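Local coordinates for putative secreted protein (Streptomyces coelicolor A3, PDB 2QF9) that is of unknown function but is a helical, probably secreted, protein of the DUF305 family, grouped with the ferritin-like folds, at residues A[15-20]-A[55-60]; A[37-42]-A[114-119]. All blocks are in the same frame, centred on the assembly; numbering follows the deposited sequence.

Contact 1 of 2, residues A[15-20]-A[55-60]; sequences DMSVHH and GMMIGW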
ATOM      1  N   ASP A  15      15.102   4.985  -4.116  1.00 12.08           N
ATOM      2  CA  ASP A  15      15.709   3.711  -3.722  1.00 11.83           C
ATOM      3  C   ASP A  15      14.869   3.009  -2.670  1.00 10.93           C
ATOM      4  O   ASP A  15      14.578   1.813  -2.794  1.00 10.90           O
ATOM      5  CB  ASP A  15      17.129   3.933  -3.195  1.00 11.49           C
ATOM      6  CG  ASP A  15      18.128   4.336  -4.297  1.00 12.96           C
ATOM      7  OD1 ASP A  15      17.793   4.318  -5.498  1.00 14.97           O
ATOM      8  OD2 ASP A  15      19.275   4.637  -3.929  1.00 16.05           O
HETATM    9  N   MSE A  16      14.444   3.747  -1.648  1.00 10.92           N
HETATM   10  CA  MSE A  16      13.660   3.112  -0.603  1.00 10.64           C
HETATM   11  C   MSE A  16      12.284   2.700  -1.144  1.00 10.38           C
HETATM   12  O   MSE A  16      11.711   1.717  -0.671  1.00 10.07           O
HETATM   13  CB  MSE A  16      13.575   3.993   0.657  1.00 10.72           C
HETATM   14  CG  MSE A  16      12.976   3.288   1.835  1.00 10.41           C
HETATM   15 SE   MSE A  16      14.005   1.693   2.415  1.00 18.76          SE
HETATM   16  CE  MSE A  16      15.133   2.629   3.637  1.00 21.45           C
ATOM     17  N   SER A  17      11.747   3.421  -2.140  1.00 10.71           N
ATOM     18  CA  SER A  17      10.474   2.986  -2.742  1.00 11.48           C
ATOM     19  C   SER A  17      10.587   1.596  -3.403  1.00 11.34           C
ATOM     20  O   SER A  17       9.708   0.734  -3.227  1.00 11.32           O
ATOM     21  CB  SER A  17       9.941   4.027  -3.728  1.00 11.18           C
ATOM     22  OG  SER A  17       9.475   5.148  -2.999  1.00 11.96           O
ATOM     23  N   VAL A  18      11.670   1.382  -4.151  1.00 11.21           N
ATOM     24  CA  VAL A  18      11.930   0.069  -4.754  1.00 10.97           C
ATOM     25  C   VAL A  18      12.138  -1.002  -3.662  1.00  9.82           C
ATOM     26  O   VAL A  18      11.645  -2.122  -3.779  1.00 10.00           O
ATOM     27  CB  VAL A  18      13.129   0.130  -5.729  1.00 11.10           C
ATOM     28  CG1 VAL A  18      13.473  -1.265  -6.253  1.00 12.91           C
ATOM     29  CG2 VAL A  18      12.827   1.071  -6.905  1.00 13.10           C
ATOM     30  N   HIS A  19      12.858  -0.642  -2.598  1.00  9.32           N
ATOM     31  CA  HIS A  19      13.124  -1.577  -1.496  1.00  9.54           C
ATOM     32  C   HIS A  19      11.802  -2.001  -0.828  1.00  9.37           C
ATOM     33  O   HIS A  19      11.528  -3.205  -0.639  1.00  9.89           O
ATOM     34  CB  HIS A  19      14.038  -0.898  -0.487  1.00  8.97           C
ATOM     35  CG  HIS A  19      14.864  -1.842   0.344  1.00  9.67           C
ATOM     36  ND1 HIS A  19      14.481  -2.250   1.601  1.00 11.34           N
ATOM     37  CD2 HIS A  19      16.088  -2.387   0.126  1.00 12.03           C
ATOM     38  CE1 HIS A  19      15.429  -3.016   2.121  1.00 10.91           C
ATOM     39  NE2 HIS A  19      16.408  -3.127   1.244  1.00 13.04           N
ATOM     40  N   HIS A  20      10.971  -1.001  -0.518  1.00  8.91           N
ATOM     41  CA  HIS A  20       9.651  -1.215   0.084  1.00  9.49           C
ATOM     42  C   HIS A  20       8.778  -2.117  -0.802  1.00  9.21           C
ATOM     43  O   HIS A  20       8.115  -3.050  -0.310  1.00  8.53           O
ATOM     44  CB  HIS A  20       8.955   0.133   0.305  1.00  9.10           C
ATOM     45  CG  HIS A  20       9.292   0.783   1.614  1.00 10.56           C
ATOM     46  ND1 HIS A  20      10.491   0.579   2.276  1.00 11.30           N
ATOM     47  CD2 HIS A  20       8.578   1.638   2.382  1.00 10.33           C
ATOM     48  CE1 HIS A  20      10.479   1.258   3.410  1.00 12.50           C
ATOM     49  NE2 HIS A  20       9.339   1.920   3.491  1.00 10.70           N
ATOM     50  N   GLY A  55       4.053   4.980  -1.038  1.00  9.95           N
ATOM     51  CA  GLY A  55       3.168   6.021  -1.581  1.00 10.81           C
ATOM     52  C   GLY A  55       3.584   7.427  -1.156  1.00 10.85           C
ATOM     53  O   GLY A  55       3.562   8.348  -1.974  1.00 10.22           O
HETATM   54  N   MSE A  56       3.956   7.606   0.115  1.00 10.70           N
HETATM   55  CA  MSE A  56       4.420   8.924   0.595  1.00 11.76           C
HETATM   56  C   MSE A  56       5.616   9.412  -0.228  1.00 11.41           C
HETATM   57  O   MSE A  56       5.614  10.530  -0.757  1.00 10.73           O
HETATM   58  CB  MSE A  56       4.782   8.887   2.093  1.00 11.59           C
HETATM   59  CG  MSE A  56       3.594   8.685   3.023  1.00 13.06           C
HETATM   60 SE   MSE A  56       4.306   8.344   4.812  1.00 16.04          SE
HETATM   61  CE  MSE A  56       2.717   8.416   5.917  1.00 18.18           C
HETATM   62  N   MSE A  57       6.612   8.546  -0.378  1.00 11.08           N
HETATM   63  CA  MSE A  57       7.852   8.919  -1.068  1.00 11.25           C
HETATM   64  C   MSE A  57       7.654   9.160  -2.571  1.00 11.30           C
HETATM   65  O   MSE A  57       8.217  10.123  -3.162  1.00 11.60           O
HETATM   66  CB  MSE A  57       8.931   7.867  -0.780  1.00 10.84           C
HETATM   67  CG  MSE A  57       9.334   7.893   0.700  1.00 11.10           C
HETATM   68 SE   MSE A  57      10.769   6.624   1.098  1.00 13.99          SE
HETATM   69  CE  MSE A  57       9.782   4.960   0.679  1.00 11.60           C
ATOM     70  N   ILE A  58       6.833   8.310  -3.185  1.00 10.57           N
ATOM     71  CA  ILE A  58       6.464   8.496  -4.590  1.00 10.55           C
ATOM     72  C   ILE A  58       5.674   9.806  -4.761  1.00 10.28           C
ATOM     73  O   ILE A  58       5.902  10.561  -5.714  1.00 10.60           O
ATOM     74  CB  ILE A  58       5.683   7.298  -5.136  1.00 10.84           C
ATOM     75  CG1 ILE A  58       6.637   6.087  -5.236  1.00  9.83           C
ATOM     76  CG2 ILE A  58       5.088   7.645  -6.508  1.00 11.87           C
ATOM     77  CD1 ILE A  58       5.987   4.790  -5.646  1.00 13.57           C
ATOM     78  N   GLY A  59       4.780  10.076  -3.813  1.00 10.68           N
ATOM     79  CA  GLY A  59       4.009  11.318  -3.806  1.00 10.25           C
ATOM     80  C   GLY A  59       4.901  12.552  -3.697  1.00 11.01           C
ATOM     81  O   GLY A  59       4.641  13.588  -4.335  1.00 10.98           O
ATOM     82  N   TRP A  60       5.977  12.434  -2.917  1.00  9.83           N
ATOM     83  CA  TRP A  60       6.942  13.544  -2.806  1.00 10.91           C
ATOM     84  C   TRP A  60       7.646  13.766  -4.134  1.00 11.35           C
ATOM     85  O   TRP A  60       7.736  14.898  -4.624  1.00 11.45           O
ATOM     86  CB  TRP A  60       7.932  13.339  -1.646  1.00 10.86           C
ATOM     87  CG  TRP A  60       7.268  13.320  -0.281  1.00 11.73           C
ATOM     88  CD1 TRP A  60       6.075  13.909   0.068  1.00 10.51           C
ATOM     89  CD2 TRP A  60       7.755  12.676   0.900  1.00 11.42           C
ATOM     90  NE1 TRP A  60       5.794  13.673   1.406  1.00 10.28           N
ATOM     91  CE2 TRP A  60       6.808  12.917   1.935  1.00 11.68           C
ATOM     92  CE3 TRP A  60       8.906  11.927   1.191  1.00 11.49           C
ATOM     93  CZ2 TRP A  60       6.975  12.429   3.240  1.00 11.64           C
ATOM     94  CZ3 TRP A  60       9.068  11.431   2.502  1.00 11.52           C
ATOM     95  CH2 TRP A  60       8.105  11.688   3.503  1.00 11.07           C
TER
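Ser17 OG is held by Ala13 O, one turn back on its own helix, through a hydrogen bond. Ser17 OG also faces the partner helix, where it meets Met57 CB at 3.6 Å and Ile58 CG1 at 3.7 Å. These are van der Waals contacts. Segments 15-20 and 55-60 belong to an antiparallel helical hairpin of a bundle consistent with a ferritin-like fold. Their axes approach to 9.3 Å, with 148° between their directions. Met57, a selenomethionine, fills much of the interface. Beyond CB its chain is extended as far as SE, then bends at chi3 (-64°), which places CE beside segment 15-20. There Met57 CE meets Met16 CG at 3.8 Å, and the two side chains cross obliquely. Met57 SE also rests 3.9 Å from Met16 CB. His20 lies across Met57 at about a right angle, and its NE2 is hydrogen-bonded to Gln53 OE1 of helix 37-63. Helix 141-167 adds Met150 against the His20 side chain. Met57 CE makes a CH-pi contact over one face of the His20 ring, 4.2 Å from the centroid and 22° off the normal. Toward the rim, Met57 CE lies 3.9 Å from His20 CD2.

Contact 2 of 2, residues A[37-42]-A[114-119]; sequences EEVRRL and VYYLQL. With EDO (1,2-ethanediol), chain D.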
ATOM      1  N   GLU A  37      -1.067 -17.599  11.910  0.50 13.74           N
ATOM      2  CA  GLU A  37      -1.643 -16.277  12.222  0.50 14.28           C
ATOM      3  C   GLU A  37      -0.599 -15.190  12.549  0.50 13.80           C
ATOM      4  O   GLU A  37      -0.719 -14.051  12.085  0.50 13.10           O
ATOM      5  CB  GLU A  37      -2.707 -16.391  13.328  0.50 14.35           C
ATOM      6  CG  GLU A  37      -3.986 -17.101  12.875  0.50 15.01           C
ATOM      7  CD  GLU A  37      -4.821 -17.661  14.028  0.50 15.93           C
ATOM      8  OE1 GLU A  37      -5.920 -17.128  14.255  0.50 20.21           O
ATOM      9  OE2 GLU A  37      -4.401 -18.642  14.691  0.50 18.25           O
ATOM     10  N   GLU A  38       0.417 -15.543  13.334  1.00 13.61           N
ATOM     11  CA  GLU A  38       1.463 -14.584  13.742  1.00 13.72           C
ATOM     12  C   GLU A  38       2.240 -14.060  12.555  1.00 12.94           C
ATOM     13  O   GLU A  38       2.406 -12.838  12.392  1.00 12.91           O
ATOM     14  CB  GLU A  38       2.453 -15.247  14.686  1.00 12.94           C
ATOM     15  CG  GLU A  38       2.024 -15.286  16.114  1.00 16.32           C
ATOM     16  CD  GLU A  38       3.103 -15.895  16.955  1.00 17.84           C
ATOM     17  OE1 GLU A  38       3.569 -16.999  16.603  1.00 16.34           O
ATOM     18  OE2 GLU A  38       3.504 -15.249  17.942  1.00 20.15           O
ATOM     19  N   VAL A  39       2.690 -14.977  11.707  1.00 11.80           N
ATOM     20  CA  VAL A  39       3.447 -14.576  10.505  1.00 11.45           C
ATOM     21  C   VAL A  39       2.537 -13.872   9.497  1.00 11.47           C
ATOM     22  O   VAL A  39       2.928 -12.848   8.924  1.00 10.91           O
ATOM     23  CB  VAL A  39       4.210 -15.780   9.885  1.00 11.76           C
ATOM     24  CG1 VAL A  39       4.801 -15.426   8.516  1.00 11.46           C
ATOM     25  CG2 VAL A  39       5.306 -16.227  10.853  1.00 11.69           C
ATOM     26  N   ARG A  40       1.316 -14.371   9.308  1.00 10.34           N
ATOM     27  CA  ARG A  40       0.373 -13.662   8.426  1.00 11.42           C
ATOM     28  C   ARG A  40       0.084 -12.241   8.902  1.00 11.53           C
ATOM     29  O   ARG A  40      -0.001 -11.322   8.062  1.00 10.84           O
ATOM     30  CB  ARG A  40      -0.931 -14.451   8.235  1.00 11.74           C
ATOM     31  CG  ARG A  40      -0.771 -15.628   7.261  1.00 12.18           C
ATOM     32  CD  ARG A  40      -2.013 -16.498   7.180  1.00 13.17           C
ATOM     33  NE  ARG A  40      -3.276 -15.744   7.146  1.00 23.32           N
ATOM     34  CZ  ARG A  40      -3.832 -15.256   6.038  1.00 22.59           C
ATOM     35  NH1 ARG A  40      -3.259 -15.423   4.852  1.00 25.63           N
ATOM     36  NH2 ARG A  40      -4.971 -14.609   6.114  1.00 25.03           N
ATOM     37  N   ARG A  41      -0.035 -12.058  10.225  1.00 11.37           N
ATOM     38  CA  ARG A  41      -0.311 -10.723  10.792  1.00 12.53           C
ATOM     39  C   ARG A  41       0.897  -9.814  10.591  1.00 12.17           C
ATOM     40  O   ARG A  41       0.742  -8.652  10.208  1.00 11.65           O
ATOM     41  CB  ARG A  41      -0.706 -10.771  12.275  1.00 12.95           C
ATOM     42  CG  ARG A  41      -0.900  -9.390  12.892  1.00 16.87           C
ATOM     43  CD  ARG A  41      -2.095  -8.657  12.291  1.00 24.09           C
ATOM     44  NE  ARG A  41      -2.014  -7.201  12.454  1.00 29.22           N
ATOM     45  CZ  ARG A  41      -3.031  -6.346  12.300  1.00 30.40           C
ATOM     46  NH1 ARG A  41      -4.259  -6.777  12.001  1.00 32.16           N
ATOM     47  NH2 ARG A  41      -2.820  -5.044  12.454  1.00 31.03           N
ATOM     48  N   LEU A  42       2.098 -10.340  10.857  1.00 11.50           N
ATOM     49  CA  LEU A  42       3.307  -9.555  10.659  1.00 11.87           C
ATOM     50  C   LEU A  42       3.410  -9.118   9.196  1.00 11.41           C
ATOM     51  O   LEU A  42       3.667  -7.925   8.907  1.00 11.59           O
ATOM     52  CB  LEU A  42       4.543 -10.365  11.061  1.00 11.13           C
ATOM     53  CG  LEU A  42       5.907  -9.742  10.725  1.00 13.18           C
ATOM     54  CD1 LEU A  42       6.110  -8.360  11.418  1.00 15.71           C
ATOM     55  CD2 LEU A  42       7.028 -10.744  11.031  1.00 13.78           C
ATOM     56  N   VAL A 114       9.664 -19.577   8.075  1.00 10.21           N
ATOM     57  CA  VAL A 114      11.079 -19.406   8.427  1.00 10.06           C
ATOM     58  C   VAL A 114      11.811 -18.650   7.323  1.00  9.77           C
ATOM     59  O   VAL A 114      12.566 -17.706   7.587  1.00  9.32           O
ATOM     60  CB  VAL A 114      11.720 -20.790   8.695  1.00 10.22           C
ATOM     61  CG1 VAL A 114      13.256 -20.716   8.698  1.00 11.20           C
ATOM     62  CG2 VAL A 114      11.181 -21.341  10.043  1.00 10.38           C
ATOM     63  N   TYR A 115      11.582 -19.060   6.091  1.00 10.38           N
ATOM     64  CA  TYR A 115      12.314 -18.469   4.961  1.00 10.35           C
ATOM     65  C   TYR A 115      11.956 -16.992   4.801  1.00 10.15           C
ATOM     66  O   TYR A 115      12.834 -16.165   4.585  1.00  9.95           O
ATOM     67  CB  TYR A 115      12.055 -19.241   3.674  1.00 11.42           C
ATOM     68  CG  TYR A 115      13.119 -18.966   2.622  1.00 11.94           C
ATOM     69  CD1 TYR A 115      14.446 -19.358   2.842  1.00 15.63           C
ATOM     70  CD2 TYR A 115      12.809 -18.330   1.429  1.00 12.74           C
ATOM     71  CE1 TYR A 115      15.435 -19.112   1.889  1.00 17.21           C
ATOM     72  CE2 TYR A 115      13.783 -18.074   0.476  1.00 13.84           C
ATOM     73  CZ  TYR A 115      15.096 -18.470   0.707  1.00 16.66           C
ATOM     74  OH  TYR A 115      16.091 -18.225  -0.222  1.00 17.39           O
ATOM     75  N   TYR A 116      10.673 -16.672   4.969  1.00  9.78           N
ATOM     76  CA  TYR A 116      10.187 -15.286   4.957  1.00  9.44           C
ATOM     77  C   TYR A 116      10.852 -14.464   6.063  1.00  9.67           C
ATOM     78  O   TYR A 116      11.341 -13.356   5.826  1.00 10.09           O
ATOM     79  CB  TYR A 116       8.666 -15.287   5.146  1.00  9.59           C
ATOM     80  CG  TYR A 116       8.076 -13.922   5.353  1.00  8.28           C
ATOM     81  CD1 TYR A 116       7.901 -13.035   4.273  1.00 10.12           C
ATOM     82  CD2 TYR A 116       7.708 -13.488   6.645  1.00  9.68           C
ATOM     83  CE1 TYR A 116       7.353 -11.770   4.464  1.00 10.25           C
ATOM     84  CE2 TYR A 116       7.167 -12.224   6.850  1.00  8.54           C
ATOM     85  CZ  TYR A 116       6.995 -11.361   5.764  1.00  9.67           C
ATOM     86  OH  TYR A 116       6.447 -10.127   5.955  1.00  9.93           O
ATOM     87  N   LEU A 117      10.849 -15.005   7.277  1.00  8.56           N
ATOM     88  CA  LEU A 117      11.474 -14.333   8.407  1.00  8.88           C
ATOM     89  C   LEU A 117      12.970 -14.096   8.191  1.00  9.69           C
ATOM     90  O   LEU A 117      13.492 -13.062   8.572  1.00  9.81           O
ATOM     91  CB  LEU A 117      11.209 -15.095   9.704  1.00  8.56           C
ATOM     92  CG  LEU A 117       9.738 -15.088  10.148  1.00  7.70           C
ATOM     93  CD1 LEU A 117       9.532 -16.198  11.163  1.00  9.01           C
ATOM     94  CD2 LEU A 117       9.300 -13.717  10.705  1.00  8.99           C
ATOM     95  N   GLN A 118      13.644 -15.054   7.567  1.00  9.58           N
ATOM     96  CA  GLN A 118      15.079 -14.902   7.273  1.00 10.29           C
ATOM     97  C   GLN A 118      15.315 -13.824   6.214  1.00 10.45           C
ATOM     98  O   GLN A 118      16.165 -12.936   6.402  1.00 10.56           O
ATOM     99  CB  GLN A 118      15.651 -16.231   6.814  1.00 10.48           C
ATOM    100  CG  GLN A 118      15.794 -17.231   7.967  1.00 10.94           C
ATOM    101  CD  GLN A 118      16.112 -18.638   7.469  1.00 14.41           C
ATOM    102  OE1 GLN A 118      15.797 -18.993   6.341  1.00 14.64           O
ATOM    103  NE2 GLN A 118      16.732 -19.445   8.327  1.00 14.08           N
ATOM    104  N   LEU A 119      14.555 -13.899   5.119  1.00 10.03           N
ATOM    105  CA  LEU A 119      14.658 -12.885   4.065  1.00  9.74           C
ATOM    106  C   LEU A 119      14.312 -11.488   4.576  1.00  9.48           C
ATOM    107  O   LEU A 119      14.997 -10.515   4.257  1.00  9.04           O
ATOM    108  CB  LEU A 119      13.759 -13.211   2.887  1.00  9.58           C
ATOM    109  CG  LEU A 119      14.109 -14.418   2.015  1.00  8.88           C
ATOM    110  CD1 LEU A 119      13.019 -14.624   0.960  1.00 11.13           C
ATOM    111  CD2 LEU A 119      15.508 -14.284   1.352  1.00 12.23           C
TER
HETATM  112  C1  EDO D   2      -1.005 -19.914  15.078  1.00 17.56           C
HETATM  113  O1  EDO D   2      -1.802 -19.615  13.904  1.00 17.20           O
HETATM  114  C2  EDO D   2      -0.327 -18.679  15.679  1.00 17.12           C
HETATM  115  O2  EDO D   2       0.468 -18.017  14.679  1.00 14.67           O
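Val39 and Leu42 meet Tyr116 and Leu117 through apolar contacts alone, and no hydrogen bond joins segments 37-42 and 114-119. The shortest approach is between methyl groups, Leu42 CD2 to Leu117 CD2 at 3.8 Å. Val39 lies one turn earlier. Val39 CG1, anti to the backbone N (chi1 170°), lies 4.0 Å from Tyr116 CD2, and the two side chains lie alongside each other, pointing in opposite senses. The other branch, Val39 CG2, reaches Leu117 CD1 at 4.2 Å. Leu42 CD2 also touches the Tyr116 ring at its edge, near the ring plane, 4.4 Å from Tyr116 CE2. Segments 37-42 and 114-119 run in broadly the same direction, 37° apart, and their axes approach to 11.3 Å. Both belong to the protein's core of four long helices, although far apart in sequence. Helix 8-31 packs on Tyr116 through Met26 and Val30, and helix 141-167 packs on Leu42 and Leu117 through Met161. Tyr116 OH is hydrogen-bonded to Ser27 OG. At the start of helix 37-63 a 1,2-ethanediol, probably from the crystallisation liquor, accepts two backbone bonds. Glu37 N reaches O1 of the diol at 2.9 Å, and Glu38 N reaches O2 of the diol at 2.8 Å.

How the contacts relate
Helix 37-63 takes part in both contacts. Contact 2 uses its first turns, and contact 1 uses its last turns. The centres of the contacts are 23 Å apart, on opposite sides of the chain's centre, and their nearest atoms are about 8 Å apart, so they do not touch. Along the chain the segments alternate: 15-20, 37-42, 55-60, then 114-119. Helix 37-63 thus meets the preceding helix 8-31 near its C-terminal end in contact 1, and helix 109-137, much later in sequence, near its N-terminal end in contact 2, as one member of a helical bundle. All four segments belong to the DUF305 domain.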